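Local structure of mRNA interferase toxin YafQ (Escherichia coli, 4MMG) at residues S12-K17 and F84-T89. The protein cleaves ribosome-associated mRNA within lysine codons as the toxin of a type II toxin-antitoxin pair, blocking translation elongation and bringing bacterial growth to a halt. The protein carries 1 engineered substitution. Residues are numbered along the deposited sequence; the frame is centred on the assembly and turned at random.
Sequences SGQYSK and FERTGT
The Y15 ring meets F84 with one face: F84 CB sits 3.6 Å from the ring centroid and only 2° off its normal, a CH-pi contact. The backbone of E85 and R86 lies at the ring edge, with R86 N 3.7 Å from Y15 CD1, while T87 CB comes obliquely to Y15 CE1. Y15 CG stands anti to its backbone N (chi1 -170°), on the side of the carbonyl carbon. The two aromatic side chains run side by side in the same direction, their rings inclined to each other. L32 and M36 of helix 29-40 and L73 of strand 71-77 also touch Y15. The second flat group, the R86 guanidinium, has Q14 CD over one face; Q14 CG approaches R86 NE to 3.6 Å, and the amide and guanidinium planes are strongly inclined.

S12 ties the start of helix 13-24 to strand 81-88. S12 N donates to F84 O at 3.0 Å with an N-H...O angle of 171°, extending the parallel pairing of strand 8-11. S12 OG donates to E85 O at 2.7 Å, somewhat out of the carbonyl plane, and accepts from Y15 N at 2.8 Å as the N-cap. E85 and R86 form a classic beta bulge opposite I74.

Q14 NE2 bonds to D18 OD1 and R86 NE forms a salt bridge with D18 OD2, a carboxylate that probably offsets the arginine charge beside the amide, whereas E85 pairs with R83. The Y15-F84 packing and the S12 hydrogen bonds together join helix 13-24 to strand 81-88. Chemically, one buried hydroxyl has both roles filled, as donor to E85 O and as acceptor from Y15 N, which couples the helix cap to the bulged strand.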
loop_
_atom_site.group_PDB
_atom_site.type_symbol
_atom_site.label_atom_id
_atom_site.label_comp_id
_atom_site.label_asym_id
_atom_site.label_seq_id
_atom_site.Cartn_x
_atom_site.Cartn_y
_atom_site.Cartn_z
ATOM N N SER A 12 9.735 -1.383 -1.815
ATOM C CA SER A 12 10.674 -2.020 -0.901
ATOM C C SER A 12 10.917 -3.461 -1.339
ATOM O O SER A 12 10.087 -4.061 -2.038
ATOM C CB SER A 12 10.131 -2.018 0.520
ATOM O OG SER A 12 9.090 -2.968 0.621
ATOM N N GLY A 13 12.051 -4.025 -0.933
ATOM C CA GLY A 13 12.309 -5.428 -1.199
ATOM C C GLY A 13 11.220 -6.309 -0.610
ATOM O O GLY A 13 10.770 -7.265 -1.243
ATOM N N GLN A 14 10.770 -5.966 0.592
ATOM C CA GLN A 14 9.708 -6.734 1.227
ATOM C C GLN A 14 8.401 -6.667 0.436
ATOM O O GLN A 14 7.668 -7.655 0.373
ATOM C CB GLN A 14 9.487 -6.276 2.666
ATOM C CG GLN A 14 8.531 -7.167 3.439
ATOM C CD GLN A 14 9.040 -8.591 3.545
ATOM O OE1 GLN A 14 10.212 -8.823 3.851
ATOM N NE2 GLN A 14 8.172 -9.554 3.271
ATOM N N TYR A 15 8.118 -5.520 -0.184
ATOM C CA TYR A 15 6.883 -5.376 -0.955
ATOM C C TYR A 15 6.791 -6.412 -2.062
ATOM O O TYR A 15 5.740 -7.014 -2.282
ATOM C CB TYR A 15 6.753 -3.977 -1.558
ATOM C CG TYR A 15 5.379 -3.733 -2.140
ATOM C CD1 TYR A 15 4.306 -3.480 -1.309
ATOM C CD2 TYR A 15 5.151 -3.777 -3.510
ATOM C CE1 TYR A 15 3.051 -3.265 -1.804
ATOM C CE2 TYR A 15 3.873 -3.557 -4.028
ATOM C CZ TYR A 15 2.829 -3.307 -3.155
ATOM O OH TYR A 15 1.542 -3.074 -3.599
ATOM N N SER A 16 7.898 -6.631 -2.760
ATOM C CA SER A 16 7.909 -7.602 -3.843
ATOM C C SER A 16 7.609 -9.011 -3.334
ATOM O O SER A 16 6.879 -9.756 -3.982
ATOM C CB SER A 16 9.248 -7.558 -4.576
ATOM O OG SER A 16 9.433 -6.274 -5.139
ATOM N N LYS A 17 8.165 -9.359 -2.175
ATOM C CA LYS A 17 7.882 -10.655 -1.562
ATOM C C LYS A 17 6.406 -10.734 -1.183
ATOM O O LYS A 17 5.745 -11.745 -1.427
ATOM C CB LYS A 17 8.751 -10.872 -0.327
ATOM C CG LYS A 17 10.242 -10.990 -0.620
ATOM C CD LYS A 17 11.014 -11.244 0.660
ATOM C CE LYS A 17 12.508 -11.356 0.383
ATOM N NZ LYS A 17 13.260 -11.707 1.615
ATOM N N PHE A 84 5.884 1.942 -2.092
ATOM C CA PHE A 84 5.077 0.795 -1.697
ATOM C C PHE A 84 5.884 -0.060 -0.729
ATOM O O PHE A 84 6.937 -0.591 -1.085
ATOM C CB PHE A 84 4.644 0.020 -2.939
ATOM C CG PHE A 84 3.754 0.817 -3.844
ATOM C CD1 PHE A 84 2.433 1.048 -3.501
ATOM C CD2 PHE A 84 4.244 1.361 -5.017
ATOM C CE1 PHE A 84 1.606 1.793 -4.321
ATOM C CE2 PHE A 84 3.431 2.111 -5.848
ATOM C CZ PHE A 84 2.102 2.325 -5.500
ATOM N N GLU A 85 5.401 -0.185 0.505
ATOM C CA GLU A 85 6.211 -0.743 1.587
ATOM C C GLU A 85 5.898 -2.189 1.960
ATOM O O GLU A 85 6.805 -3.024 2.013
ATOM C CB GLU A 85 6.134 0.159 2.820
ATOM C CG GLU A 85 7.112 -0.203 3.909
ATOM C CD GLU A 85 8.561 0.042 3.518
ATOM O OE1 GLU A 85 8.826 0.808 2.567
ATOM O OE2 GLU A 85 9.455 -0.544 4.181
ATOM N N ARG A 86 4.634 -2.476 2.261
ATOM C CA ARG A 86 4.192 -3.836 2.564
ATOM C C ARG A 86 2.759 -4.028 2.109
ATOM O O ARG A 86 2.005 -3.058 1.974
ATOM C CB ARG A 86 4.262 -4.134 4.070
ATOM C CG ARG A 86 5.671 -4.314 4.620
ATOM C CD ARG A 86 5.721 -5.391 5.689
ATOM N NE ARG A 86 5.389 -6.711 5.154
ATOM C CZ ARG A 86 5.218 -7.797 5.901
ATOM N NH1 ARG A 86 5.330 -7.724 7.219
ATOM N NH2 ARG A 86 4.909 -8.951 5.329
ATOM N N THR A 87 2.384 -5.278 1.878
ATOM C CA THR A 87 0.978 -5.612 1.697
ATOM C C THR A 87 0.678 -6.996 2.265
ATOM O O THR A 87 1.512 -7.902 2.190
ATOM C CB THR A 87 0.528 -5.475 0.217
ATOM O OG1 THR A 87 -0.896 -5.575 0.143
ATOM C CG2 THR A 87 1.148 -6.554 -0.657
ATOM N N GLY A 88 -0.498 -7.151 2.866
ATOM C CA GLY A 88 -0.880 -8.420 3.450
ATOM C C GLY A 88 -1.983 -8.240 4.469
ATOM O O GLY A 88 -2.692 -7.236 4.461
ATOM N N THR A 89 -2.121 -9.215 5.359
ATOM C CA THR A 89 -3.133 -9.151 6.399
ATOM C C THR A 89 -2.725 -8.148 7.462
ATOM O O THR A 89 -1.554 -7.784 7.586
ATOM C CB THR A 89 -3.339 -10.510 7.091
ATOM O OG1 THR A 89 -2.132 -10.884 7.761
ATOM C CG2 THR A 89 -3.735 -11.595 6.088
#